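Local structure of Xaa-Pro dipeptidase (Pyrococcus horikoshii, 1WY2) at residues Ala146-Ile151 / Thr344-Glu349; Glu152-Gly157 / Val209-Gly214; Arg161-Lys166 / Lys201-Gly206; Ala165-Leu170 / Phe181-Ala186; Asn221-Arg226 / Val312-Pro317. The protein catalyses, as a dinuclear metallopeptidase, the hydrolysis of dipeptides that end in proline, most likely with a nonpolar residue in front, releasing free proline. All coordinates share one frame; numbering follows the deposited sequence.

Contact 1 of 5, residues Ala146-Ile151 / Thr344-Glu349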
# COMPACT_ATOMS: atom_id res chain seq x y z
N ALA A 146 1.29 14.03 16.75
CA ALA A 146 2.06 14.26 15.53
C ALA A 146 1.75 15.63 14.95
O ALA A 146 2.66 16.34 14.51
CB ALA A 146 1.75 13.17 14.51
N VAL A 147 0.48 16.01 14.96
CA VAL A 147 0.09 17.32 14.43
C VAL A 147 0.70 18.44 15.27
O VAL A 147 1.17 19.44 14.74
CB VAL A 147 -1.44 17.47 14.40
CG1 VAL A 147 -1.81 18.90 14.00
CG2 VAL A 147 -2.03 16.48 13.41
N MET A 148 0.68 18.28 16.59
CA MET A 148 1.24 19.29 17.47
C MET A 148 2.74 19.41 17.24
O MET A 148 3.29 20.51 17.27
CB MET A 148 0.97 18.96 18.94
CG MET A 148 -0.50 19.08 19.35
SD MET A 148 -1.23 20.71 19.04
CE MET A 148 -0.52 21.69 20.39
N ALA A 149 3.39 18.27 17.00
CA ALA A 149 4.83 18.28 16.75
C ALA A 149 5.10 18.96 15.41
O ALA A 149 6.09 19.67 15.26
CB ALA A 149 5.37 16.85 16.74
N ALA A 150 4.23 18.73 14.43
CA ALA A 150 4.39 19.33 13.11
C ALA A 150 4.31 20.85 13.21
O ALA A 150 5.12 21.57 12.61
CB ALA A 150 3.32 18.82 12.16
N ILE A 151 3.33 21.33 13.96
CA ILE A 151 3.14 22.77 14.13
C ILE A 151 4.38 23.41 14.74
O ILE A 151 4.79 24.49 14.32
CB ILE A 151 1.90 23.04 15.02
CG1 ILE A 151 0.63 22.59 14.28
CG2 ILE A 151 1.81 24.51 15.38
CD1 ILE A 151 -0.64 22.70 15.11
N THR A 344 -10.26 12.82 17.47
CA THR A 344 -9.06 13.65 17.31
C THR A 344 -9.46 14.90 18.09
O THR A 344 -10.55 15.44 17.88
CB THR A 344 -8.77 13.97 15.83
OG1 THR A 344 -9.99 14.34 15.17
CG2 THR A 344 -8.15 12.77 15.15
N LYS A 345 -8.60 15.35 18.99
CA LYS A 345 -8.95 16.49 19.85
C LYS A 345 -8.14 17.77 19.71
O LYS A 345 -8.38 18.73 20.44
CB LYS A 345 -8.91 16.01 21.30
CG LYS A 345 -9.71 14.74 21.53
CD LYS A 345 -9.44 14.11 22.89
CE LYS A 345 -10.16 12.77 23.03
NZ LYS A 345 -9.87 12.12 24.34
N THR A 346 -7.18 17.80 18.80
CA THR A 346 -6.36 18.99 18.60
C THR A 346 -7.21 20.21 18.29
O THR A 346 -8.22 20.11 17.58
CB THR A 346 -5.35 18.78 17.46
OG1 THR A 346 -4.43 17.74 17.81
CG2 THR A 346 -4.58 20.07 17.19
N GLU A 347 -6.81 21.37 18.81
CA GLU A 347 -7.55 22.61 18.56
C GLU A 347 -7.70 22.83 17.06
O GLU A 347 -6.79 22.54 16.28
CB GLU A 347 -6.80 23.80 19.18
CG GLU A 347 -7.38 25.16 18.82
CD GLU A 347 -8.80 25.35 19.33
OE1 GLU A 347 -9.67 25.76 18.53
OE2 GLU A 347 -9.04 25.11 20.54
N ARG A 348 -8.85 23.35 16.65
CA ARG A 348 -9.12 23.59 15.24
C ARG A 348 -8.88 25.04 14.82
O ARG A 348 -8.50 25.30 13.68
CB ARG A 348 -10.55 23.18 14.91
CG ARG A 348 -10.76 21.68 14.90
CD ARG A 348 -12.23 21.32 14.83
NE ARG A 348 -12.91 21.54 16.11
CZ ARG A 348 -14.19 21.26 16.33
NH1 ARG A 348 -14.94 20.77 15.35
NH2 ARG A 348 -14.72 21.46 17.53
N GLU A 349 -9.10 25.97 15.73
CA GLU A 349 -8.90 27.38 15.44
C GLU A 349 -7.43 27.71 15.67
O GLU A 349 -7.04 28.18 16.74
CB GLU A 349 -9.78 28.24 16.35
CG GLU A 349 -11.26 27.85 16.29
CD GLU A 349 -12.13 28.71 17.19
OE1 GLU A 349 -11.91 28.71 18.42
OE2 GLU A 349 -13.05 29.38 16.67
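No flat group lies between M148 and T346, which touch through a thioether and a methyl; flat groups stand beside this meeting, in the C-terminal part of the pita-bread fold shared by the M24 metallopeptidases. The R226 guanidinium, from strand 220-229, has R348 CG over one face, 3.7 Å from R226 CZ, and I224 CD1 over the other; at its edge, NE and NH2 donate to E347 O and T346 O. The E347 carboxylate folds back on its own loop, where OE1 takes E349 N at 2.9 Å on its anti lone pair, with an N-H...O angle of 159°. R226 and R342 hold the loop backbone through its carbonyl oxygens, while T346 turns its side chain to helix 130-153. T346 keeps CG2 anti to the backbone N and OG1 beside it (chi1 -64°). The two branches divide the work, OG1 bonding to D144 OD1 one turn back on the helix and CG2 meeting M148 and V147. M148 bends at chi2 and chi3, and its chain slides past T346 in the opposite direction. V147 is buried, and its other methyl, CG2, packs on L213 and I224 of the sheet of strands 208-217 and 220-229. The methyl T346 CG2 lies 3.9 Å from M148 SD, while its approach to V147 CG1 is looser, at 4.4 Å.

Contact 2 of 5, residues Glu152-Gly157 / Val209-Gly214. With ZN (zinc ion), chain D.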
# COMPACT_ATOMS: atom_id res chain seq x y z
N GLU A 152 4.97 22.74 15.71
CA GLU A 152 6.16 23.25 16.39
C GLU A 152 7.39 23.21 15.48
O GLU A 152 8.27 24.06 15.58
CB GLU A 152 6.43 22.43 17.65
CG GLU A 152 7.40 23.06 18.63
CD GLU A 152 6.89 24.37 19.19
OE1 GLU A 152 5.69 24.44 19.56
OE2 GLU A 152 7.68 25.33 19.28
N GLU A 153 7.43 22.23 14.58
CA GLU A 153 8.55 22.06 13.67
C GLU A 153 8.48 22.95 12.43
O GLU A 153 9.50 23.26 11.82
CB GLU A 153 8.64 20.60 13.22
CG GLU A 153 9.80 20.30 12.30
CD GLU A 153 11.14 20.56 12.95
OE1 GLU A 153 11.38 20.03 14.06
OE2 GLU A 153 11.97 21.29 12.36
N ILE A 154 7.27 23.35 12.07
CA ILE A 154 7.08 24.19 10.89
C ILE A 154 7.49 25.64 11.12
O ILE A 154 6.94 26.33 11.98
CB ILE A 154 5.61 24.13 10.41
CG1 ILE A 154 5.34 22.74 9.81
CG2 ILE A 154 5.34 25.23 9.40
CD1 ILE A 154 3.88 22.47 9.52
N THR A 155 8.46 26.08 10.33
CA THR A 155 8.97 27.45 10.38
C THR A 155 9.53 27.77 9.01
O THR A 155 9.82 26.87 8.22
CB THR A 155 10.10 27.60 11.42
OG1 THR A 155 11.16 26.69 11.12
CG2 THR A 155 9.59 27.33 12.83
N GLU A 156 9.68 29.06 8.70
CA GLU A 156 10.21 29.45 7.41
C GLU A 156 11.57 28.79 7.19
O GLU A 156 12.40 28.75 8.10
CB GLU A 156 10.33 30.98 7.33
CG GLU A 156 11.23 31.58 8.40
CD GLU A 156 10.91 33.04 8.66
OE1 GLU A 156 9.79 33.32 9.15
OE2 GLU A 156 11.77 33.91 8.39
N GLY A 157 11.78 28.26 5.99
CA GLY A 157 13.04 27.62 5.67
C GLY A 157 13.02 26.10 5.73
O GLY A 157 13.81 25.43 5.07
N VAL A 209 -0.31 26.27 5.52
CA VAL A 209 0.27 24.94 5.52
C VAL A 209 -0.78 23.94 5.98
O VAL A 209 -1.29 24.02 7.10
CB VAL A 209 1.49 24.83 6.46
CG1 VAL A 209 2.17 23.47 6.29
CG2 VAL A 209 2.48 25.96 6.18
N VAL A 210 -1.11 23.00 5.09
CA VAL A 210 -2.09 21.97 5.41
C VAL A 210 -1.31 20.76 5.90
O VAL A 210 -0.36 20.31 5.25
CB VAL A 210 -2.92 21.58 4.16
CG1 VAL A 210 -3.89 20.45 4.50
CG2 VAL A 210 -3.69 22.80 3.65
N ILE A 211 -1.71 20.25 7.07
CA ILE A 211 -1.06 19.09 7.69
C ILE A 211 -2.10 17.98 7.82
O ILE A 211 -3.00 18.06 8.65
CB ILE A 211 -0.55 19.46 9.10
CG1 ILE A 211 0.36 20.69 9.02
CG2 ILE A 211 0.21 18.28 9.71
CD1 ILE A 211 0.58 21.38 10.35
N ASP A 212 -1.98 16.95 6.98
CA ASP A 212 -2.92 15.83 6.98
C ASP A 212 -2.09 14.57 7.23
O ASP A 212 -1.23 14.21 6.42
CB ASP A 212 -3.63 15.75 5.63
CG ASP A 212 -4.84 14.83 5.64
OD1 ASP A 212 -4.94 13.94 6.51
OD2 ASP A 212 -5.70 14.99 4.74
N LEU A 213 -2.34 13.90 8.34
CA LEU A 213 -1.58 12.70 8.69
C LEU A 213 -2.43 11.74 9.51
O LEU A 213 -3.55 12.06 9.90
CB LEU A 213 -0.32 13.11 9.47
CG LEU A 213 -0.51 13.90 10.77
CD1 LEU A 213 -0.84 12.96 11.91
CD2 LEU A 213 0.77 14.68 11.09
N GLY A 214 -1.88 10.56 9.76
CA GLY A 214 -2.61 9.59 10.54
C GLY A 214 -1.68 8.47 10.98
O GLY A 214 -0.62 8.28 10.40
ZN ZN D . -6.78 13.14 6.34
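Behind the strand that supplies D212 to the dinuclear metal site, I154 covers V209 and I211 on the face turned away from the metal. Helix 130-153 gives out just before I154, which drops its side chain onto strand 208-217. A single methyl does the touching: I154 CD1 lies 3.6 Å from I211 CD1, tip to tip, and 3.8 Å from V209 CG1. I211 CG1 follows more loosely, 4.0 Å from I154 CD1. The isoleucine reaches this far because CG1 sits anti to the carbonyl carbon (chi1 -71°) and the chain then runs out straight (chi2 170°), placing its end between the two strand residues. CG2, the other branch, packs on I203, so I154 fills a corner between strand 208-217 and the loop that leads into it. All three residues are buried, and no hydrogen bond crosses the contact. D212, next along the strand, points its side chain to the opposite face. Its OD1 binds the zinc ion at 2.0 Å, with OD2 farther off, 2.7 Å from the same zinc. OD2 also forms a salt bridge with R328, a second-shell partner that probably limits the carboxylate's rotation, and D223 and E330 add further ligands to this metal. A strand with helices packed behind it and carboxylate metal ligands in front is the design of the M24 pita-bread fold.

Contact 3 of 5, residues Arg161-Lys166 / Lys201-Gly206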
# COMPACT_ATOMS: atom_id res chain seq x y z
N ARG A 161 9.14 17.79 3.39
CA ARG A 161 9.48 16.39 3.60
C ARG A 161 10.20 16.13 4.91
O ARG A 161 10.03 15.08 5.52
CB ARG A 161 10.34 15.88 2.44
CG ARG A 161 10.80 14.44 2.59
CD ARG A 161 10.39 13.62 1.40
NE ARG A 161 10.71 14.30 0.15
CZ ARG A 161 10.14 14.01 -1.02
NH1 ARG A 161 9.22 13.06 -1.10
NH2 ARG A 161 10.48 14.69 -2.10
N GLU A 162 11.03 17.08 5.34
CA GLU A 162 11.76 16.91 6.59
C GLU A 162 10.81 16.99 7.78
O GLU A 162 11.01 16.30 8.78
CB GLU A 162 12.88 17.96 6.70
CG GLU A 162 14.08 17.62 5.82
CD GLU A 162 15.14 18.71 5.80
OE1 GLU A 162 15.32 19.41 6.82
OE2 GLU A 162 15.82 18.84 4.76
N VAL A 163 9.79 17.83 7.67
CA VAL A 163 8.80 17.95 8.74
C VAL A 163 8.07 16.61 8.80
O VAL A 163 7.85 16.05 9.88
CB VAL A 163 7.78 19.08 8.45
CG1 VAL A 163 6.67 19.06 9.50
CG2 VAL A 163 8.50 20.43 8.45
N ALA A 164 7.70 16.09 7.63
CA ALA A 164 7.01 14.81 7.56
C ALA A 164 7.85 13.71 8.19
O ALA A 164 7.35 12.90 8.97
CB ALA A 164 6.69 14.47 6.11
N ALA A 165 9.14 13.69 7.87
CA ALA A 165 10.03 12.68 8.41
C ALA A 165 10.06 12.72 9.94
O ALA A 165 10.01 11.68 10.59
CB ALA A 165 11.43 12.87 7.85
N LYS A 166 10.12 13.92 10.50
CA LYS A 166 10.17 14.08 11.94
C LYS A 166 8.92 13.59 12.66
O LYS A 166 9.02 12.90 13.68
CB LYS A 166 10.42 15.56 12.29
CG LYS A 166 10.58 15.85 13.78
CD LYS A 166 11.89 15.30 14.33
CE LYS A 166 12.08 15.67 15.79
NZ LYS A 166 12.11 17.15 15.98
N LYS A 201 9.81 21.19 -1.37
CA LYS A 201 9.55 22.62 -1.26
C LYS A 201 9.84 23.10 0.15
O LYS A 201 9.52 22.42 1.12
CB LYS A 201 8.09 22.94 -1.60
CG LYS A 201 7.73 24.41 -1.39
CD LYS A 201 6.25 24.66 -1.63
CE LYS A 201 5.90 26.14 -1.47
NZ LYS A 201 6.21 26.67 -0.11
N ARG A 202 10.45 24.27 0.27
CA ARG A 202 10.73 24.82 1.58
C ARG A 202 9.61 25.79 1.96
O ARG A 202 9.11 26.54 1.12
CB ARG A 202 12.09 25.53 1.60
CG ARG A 202 13.25 24.54 1.60
CD ARG A 202 14.61 25.21 1.74
NE ARG A 202 15.69 24.23 1.73
CZ ARG A 202 15.97 23.40 2.73
NH1 ARG A 202 15.26 23.44 3.85
NH2 ARG A 202 16.97 22.54 2.62
N ILE A 203 9.22 25.73 3.22
CA ILE A 203 8.15 26.58 3.74
C ILE A 203 8.60 28.04 3.85
O ILE A 203 9.73 28.32 4.25
CB ILE A 203 7.70 26.04 5.11
CG1 ILE A 203 7.18 24.61 4.94
CG2 ILE A 203 6.63 26.94 5.72
CD1 ILE A 203 6.92 23.87 6.23
N GLU A 204 7.71 28.97 3.49
CA GLU A 204 8.04 30.39 3.56
C GLU A 204 7.08 31.11 4.50
O GLU A 204 5.95 30.66 4.72
CB GLU A 204 7.93 31.04 2.17
CG GLU A 204 8.65 30.30 1.06
CD GLU A 204 8.58 31.04 -0.26
OE1 GLU A 204 9.35 32.02 -0.43
OE2 GLU A 204 7.76 30.67 -1.12
N ARG A 205 7.51 32.24 5.06
CA ARG A 205 6.65 32.99 5.95
C ARG A 205 5.45 33.50 5.15
O ARG A 205 5.60 33.94 4.01
CB ARG A 205 7.40 34.17 6.59
CG ARG A 205 6.54 35.01 7.53
CD ARG A 205 7.37 35.97 8.36
NE ARG A 205 8.06 35.29 9.46
CZ ARG A 205 7.48 34.95 10.61
NH1 ARG A 205 6.20 35.22 10.82
NH2 ARG A 205 8.18 34.34 11.55
N GLY A 206 4.27 33.42 5.75
CA GLY A 206 3.06 33.85 5.07
C GLY A 206 2.36 32.69 4.38
O GLY A 206 1.29 32.84 3.81
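Two long side chains, E162 and R202, run out to the same patch of surface: each starts with CG beside its backbone N (chi1 -76° and -74°), and each stays extended over the next torsion. Their ends approach without joining, R202 NH2 standing 4.4 Å from E162 OE2, beyond salt-bridge range, with the oxygen oblique to the guanidinium plane. The attraction is therefore likely to be modest, and R202 has a firmer partner in G157 O, to which its NH1 donates a hydrogen bond. On the helix's outer flank, M173 and A176 of the second subunit pack against E162 and R161. Beneath the charges lies the apolar half of the contact. V163 holds CG1 anti to the backbone N (chi1 173°), which leaves CG2 facing the loop, and I203 brings its CD1 to meet it at 4.4 Å. Both residues are buried, but the touch is light; I154 and V230 also pack on I203. The loop itself is braced by K201: NZ donates to R202 O at 3.2 Å from 43° above the carbonyl plane, and also forms a salt bridge with D207 and a hydrogen bond to S187. Here helix 160-173, which follows helix 130-153 in the chain, rests lightly against the loop leading from strand 184-187 into strand 208-217.

Contact 4 of 5, residues Ala165-Leu170 / Phe181-Ala186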
# COMPACT_ATOMS: atom_id res chain seq x y z
N ALA A 165 9.14 13.69 7.87
CA ALA A 165 10.03 12.68 8.41
C ALA A 165 10.06 12.72 9.94
O ALA A 165 10.01 11.68 10.59
CB ALA A 165 11.43 12.87 7.85
N LYS A 166 10.12 13.92 10.50
CA LYS A 166 10.17 14.08 11.94
C LYS A 166 8.92 13.59 12.66
O LYS A 166 9.02 12.90 13.68
CB LYS A 166 10.42 15.56 12.29
CG LYS A 166 10.58 15.85 13.78
CD LYS A 166 11.89 15.30 14.33
CE LYS A 166 12.08 15.67 15.79
NZ LYS A 166 12.11 17.15 15.98
N VAL A 167 7.74 13.93 12.14
CA VAL A 167 6.51 13.51 12.80
C VAL A 167 6.20 12.04 12.59
O VAL A 167 5.53 11.42 13.41
CB VAL A 167 5.30 14.38 12.37
CG1 VAL A 167 5.61 15.84 12.62
CG2 VAL A 167 4.96 14.14 10.92
N GLU A 168 6.67 11.47 11.49
CA GLU A 168 6.42 10.05 11.25
C GLU A 168 7.30 9.25 12.20
O GLU A 168 6.91 8.18 12.66
CB GLU A 168 6.71 9.70 9.79
CG GLU A 168 5.69 10.34 8.84
CD GLU A 168 5.93 10.03 7.38
OE1 GLU A 168 7.07 9.69 7.02
OE2 GLU A 168 4.96 10.15 6.58
N TYR A 169 8.48 9.79 12.52
CA TYR A 169 9.37 9.13 13.46
C TYR A 169 8.72 9.20 14.84
O TYR A 169 8.71 8.23 15.58
CB TYR A 169 10.73 9.84 13.48
CG TYR A 169 11.67 9.36 14.57
CD1 TYR A 169 11.71 9.99 15.82
CD2 TYR A 169 12.50 8.26 14.37
CE1 TYR A 169 12.57 9.54 16.83
CE2 TYR A 169 13.36 7.80 15.37
CZ TYR A 169 13.38 8.45 16.60
OH TYR A 169 14.23 8.01 17.59
N LEU A 170 8.15 10.36 15.17
CA LEU A 170 7.49 10.53 16.46
C LEU A 170 6.33 9.55 16.62
O LEU A 170 6.16 8.96 17.69
CB LEU A 170 6.97 11.97 16.61
CG LEU A 170 6.19 12.26 17.90
CD1 LEU A 170 7.13 12.17 19.09
CD2 LEU A 170 5.55 13.63 17.82
N PHE A 181 -1.01 6.73 6.16
CA PHE A 181 -0.91 7.08 4.74
C PHE A 181 0.21 8.09 4.59
O PHE A 181 0.70 8.62 5.59
CB PHE A 181 -2.25 7.66 4.26
CG PHE A 181 -2.75 8.81 5.09
CD1 PHE A 181 -2.32 10.11 4.84
CD2 PHE A 181 -3.65 8.59 6.13
CE1 PHE A 181 -2.79 11.17 5.61
CE2 PHE A 181 -4.13 9.64 6.91
CZ PHE A 181 -3.70 10.94 6.65
N ASP A 182 0.64 8.35 3.36
CA ASP A 182 1.72 9.30 3.10
C ASP A 182 1.38 10.68 3.66
O ASP A 182 0.43 11.33 3.22
CB ASP A 182 1.99 9.39 1.60
CG ASP A 182 2.71 8.16 1.06
OD1 ASP A 182 2.27 7.03 1.36
OD2 ASP A 182 3.71 8.32 0.33
N THR A 183 2.17 11.13 4.63
CA THR A 183 1.94 12.42 5.28
C THR A 183 1.92 13.61 4.34
O THR A 183 2.81 13.78 3.51
CB THR A 183 3.00 12.68 6.37
OG1 THR A 183 2.89 11.67 7.38
CG2 THR A 183 2.80 14.05 7.01
N ILE A 184 0.88 14.42 4.50
CA ILE A 184 0.71 15.62 3.69
C ILE A 184 1.13 16.85 4.47
O ILE A 184 0.58 17.13 5.53
CB ILE A 184 -0.77 15.77 3.26
CG1 ILE A 184 -1.11 14.71 2.21
CG2 ILE A 184 -1.02 17.18 2.71
CD1 ILE A 184 -2.59 14.55 1.96
N ILE A 185 2.14 17.55 3.96
CA ILE A 185 2.61 18.80 4.53
C ILE A 185 2.66 19.66 3.27
O ILE A 185 3.65 19.63 2.53
CB ILE A 185 4.04 18.71 5.13
CG1 ILE A 185 4.10 17.65 6.24
CG2 ILE A 185 4.45 20.08 5.68
CD1 ILE A 185 3.23 17.96 7.45
N ALA A 186 1.58 20.39 3.01
CA ALA A 186 1.45 21.21 1.81
C ALA A 186 1.45 22.70 2.14
O ALA A 186 0.49 23.22 2.71
CB ALA A 186 0.17 20.83 1.07
O HOH W 1 4.62 8.81 4.20
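E168 reaches across from helix 160-173 with CG beside its backbone N (chi1 -68°) and the rest of the chain extended (chi2 180°), carrying the carboxylate to T183. There T183 OG1 donates to E168 OE2 at 2.7 Å, meeting that oxygen on its anti side, 18° out of the carboxylate plane. The approach is close, with T183 CB only 3.2 Å from E168 OE2. T183 stands with OG1 anti to its carbonyl carbon, which turns the hydroxyl to E168, while CG2, anti to the backbone N, points to the helix and comes within 4.5 Å of V167 CG2. V167 spends its other methyl, CG1, on helix 130-153. This is helix-on-sheet packing, where helix 160-173 lies against T183, beside strand 184-187, which pairs with metal-bearing strand 208-217. A water donates to E168 OE2 and accepts a long, weak bond from T183 N, so one carboxylate oxygen receives two donors. E168 OE1 is paired with K172 of the second subunit, which ties this buried acid to the dimer interface and is likely to stabilise its negative charge. Swapping E168 for an alanine would probably leave T183 OG1 without its acceptor and K172 of the second subunit without its counter-charge. Nearby, D182 OD1 forms another intersubunit salt bridge, to K178 of the second subunit.

Contact 5 of 5, residues Asn221-Arg226 / Val312-Pro317. With ZN (zinc ion), chain E; ZN (zinc ion), chain D.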
# COMPACT_ATOMS: atom_id res chain seq x y z
N ASN A 221 -6.73 2.61 12.16
CA ASN A 221 -6.25 3.90 11.67
C ASN A 221 -6.84 5.15 12.32
O ASN A 221 -7.85 5.09 13.01
CB ASN A 221 -6.50 3.97 10.16
CG ASN A 221 -5.70 2.94 9.39
OD1 ASN A 221 -4.55 3.18 9.03
ND2 ASN A 221 -6.30 1.78 9.14
N SER A 222 -6.17 6.27 12.08
CA SER A 222 -6.59 7.58 12.56
C SER A 222 -6.36 8.54 11.39
O SER A 222 -5.59 8.23 10.47
CB SER A 222 -5.77 8.02 13.78
OG SER A 222 -4.39 7.98 13.52
N ASP A 223 -7.01 9.69 11.41
CA ASP A 223 -6.89 10.63 10.30
C ASP A 223 -7.21 12.02 10.82
O ASP A 223 -8.26 12.23 11.43
CB ASP A 223 -7.89 10.21 9.21
CG ASP A 223 -7.62 10.86 7.88
OD1 ASP A 223 -6.74 11.74 7.78
OD2 ASP A 223 -8.31 10.47 6.91
N ILE A 224 -6.31 12.97 10.58
CA ILE A 224 -6.52 14.34 11.06
C ILE A 224 -5.86 15.36 10.13
O ILE A 224 -4.83 15.09 9.54
CB ILE A 224 -5.94 14.50 12.49
CG1 ILE A 224 -6.26 15.89 13.05
CG2 ILE A 224 -4.43 14.29 12.47
CD1 ILE A 224 -5.74 16.12 14.47
N THR A 225 -6.49 16.52 9.99
CA THR A 225 -5.93 17.60 9.18
C THR A 225 -6.11 18.93 9.90
O THR A 225 -7.20 19.25 10.38
CB THR A 225 -6.63 17.78 7.80
OG1 THR A 225 -6.52 16.57 7.03
CG2 THR A 225 -5.95 18.91 7.02
N ARG A 226 -5.04 19.69 10.00
CA ARG A 226 -5.10 21.02 10.60
C ARG A 226 -4.37 21.94 9.63
O ARG A 226 -3.40 21.53 8.99
CB ARG A 226 -4.42 21.05 11.97
CG ARG A 226 -5.18 20.33 13.06
CD ARG A 226 -6.49 21.03 13.41
NE ARG A 226 -7.22 20.31 14.45
CZ ARG A 226 -8.03 19.28 14.21
NH1 ARG A 226 -8.24 18.86 12.97
NH2 ARG A 226 -8.62 18.66 15.23
N VAL A 312 -17.58 5.26 12.60
CA VAL A 312 -16.45 6.16 12.76
C VAL A 312 -16.18 6.76 11.39
O VAL A 312 -15.89 6.04 10.44
CB VAL A 312 -15.20 5.42 13.27
CG1 VAL A 312 -14.02 6.37 13.33
CG2 VAL A 312 -15.48 4.83 14.65
N ILE A 313 -16.29 8.08 11.30
CA ILE A 313 -16.09 8.77 10.03
C ILE A 313 -15.29 10.05 10.21
O ILE A 313 -15.14 10.54 11.33
CB ILE A 313 -17.44 9.18 9.39
CG1 ILE A 313 -18.23 10.07 10.36
CG2 ILE A 313 -18.24 7.94 9.03
CD1 ILE A 313 -19.50 10.68 9.77
N THR A 314 -14.78 10.57 9.11
CA THR A 314 -14.05 11.83 9.18
C THR A 314 -14.98 12.91 8.66
O THR A 314 -15.92 12.64 7.90
CB THR A 314 -12.78 11.83 8.30
OG1 THR A 314 -13.15 11.63 6.93
CG2 THR A 314 -11.82 10.73 8.74
N ILE A 315 -14.73 14.14 9.09
CA ILE A 315 -15.48 15.31 8.66
C ILE A 315 -14.35 16.23 8.24
O ILE A 315 -13.62 16.76 9.09
CB ILE A 315 -16.28 15.94 9.83
CG1 ILE A 315 -17.31 14.94 10.36
CG2 ILE A 315 -16.99 17.21 9.36
CD1 ILE A 315 -18.36 14.52 9.34
N GLU A 316 -14.17 16.41 6.94
CA GLU A 316 -13.06 17.21 6.46
C GLU A 316 -13.31 18.11 5.26
O GLU A 316 -12.78 17.88 4.17
CB GLU A 316 -11.88 16.28 6.15
CG GLU A 316 -12.21 15.16 5.17
CD GLU A 316 -11.04 14.21 4.95
OE1 GLU A 316 -9.93 14.70 4.66
OE2 GLU A 316 -11.24 12.98 5.06
N PRO A 317 -14.11 19.17 5.44
CA PRO A 317 -14.36 20.07 4.32
C PRO A 317 -13.09 20.85 4.01
O PRO A 317 -12.19 20.96 4.85
CB PRO A 317 -15.48 20.96 4.85
CG PRO A 317 -15.13 21.08 6.31
CD PRO A 317 -14.76 19.65 6.67
ZN ZN E . -9.50 11.70 5.65
ZN ZN D . -6.78 13.14 6.34
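D223 and E316 meet through one zinc ion, bound by D223 OD2 at 2.1 Å and by E316 OE2 at 2.2 Å. D223 also bridges, its OD1 binding the second zinc at 2.0 Å. With CG anti to the backbone N (chi1 -164°) its carboxylate is carried out to the metals, one oxygen to each. The two acids do not touch directly; OD2 of D223 and OE2 of E316 are 4.3 Å apart, with the shared zinc between them. H287 and E330 join them on this metal, and D212 and E330 serve the other; zinc occupies sites assigned to cobalt in this enzyme. Such a bridged, carboxylate-rich pair at the heart of a pita-bread fold is the hallmark of M24 metallopeptidases. Hydrogen bonds to the ligands form a second shell. T314 OG1 lies between its backbone N and carbonyl carbon (chi1 61°) and donates to E316 OE2 at 3.0 Å, on the anti side and 26° out of the carboxylate plane, and T225 OG1 bonds to E330 OE1. A valine in place of T314 would probably deprive E316 OE2 of its hydroxyl donor, leaving the zinc bond to fix the carboxylate with less help. Within strand 220-229, R226 NH1 donates to T225 O at 2.8 Å from above the carbonyl plane. Van der Waals contact is slight: T314 CG2 rests 4.0 Å from D223 OD2.

How the contacts relate
Contact 1 opens on helix 130-153 and closes the longest loop, returning only at the C-terminal 344-349; every other contact nests inside it. Contact 2 opens at that helix's end and closes on strand 208-217. Within its loop lie contacts 3 and 4, which start from overlapping parts of helix 160-173 and share A165 and K166; contact 4 (165-186) nests inside the loop of contact 3 (161-206). Contact 5 follows contact 2 in series, joining strands 220-229 and 312-321, and no loops cross. Strands 184-187, 208-217 and 220-229 pair in one sheet, linking contacts 4, 2 and 5; contacts 2 and 5 share a zinc ion, while contacts 3 and 4 reach the second subunit.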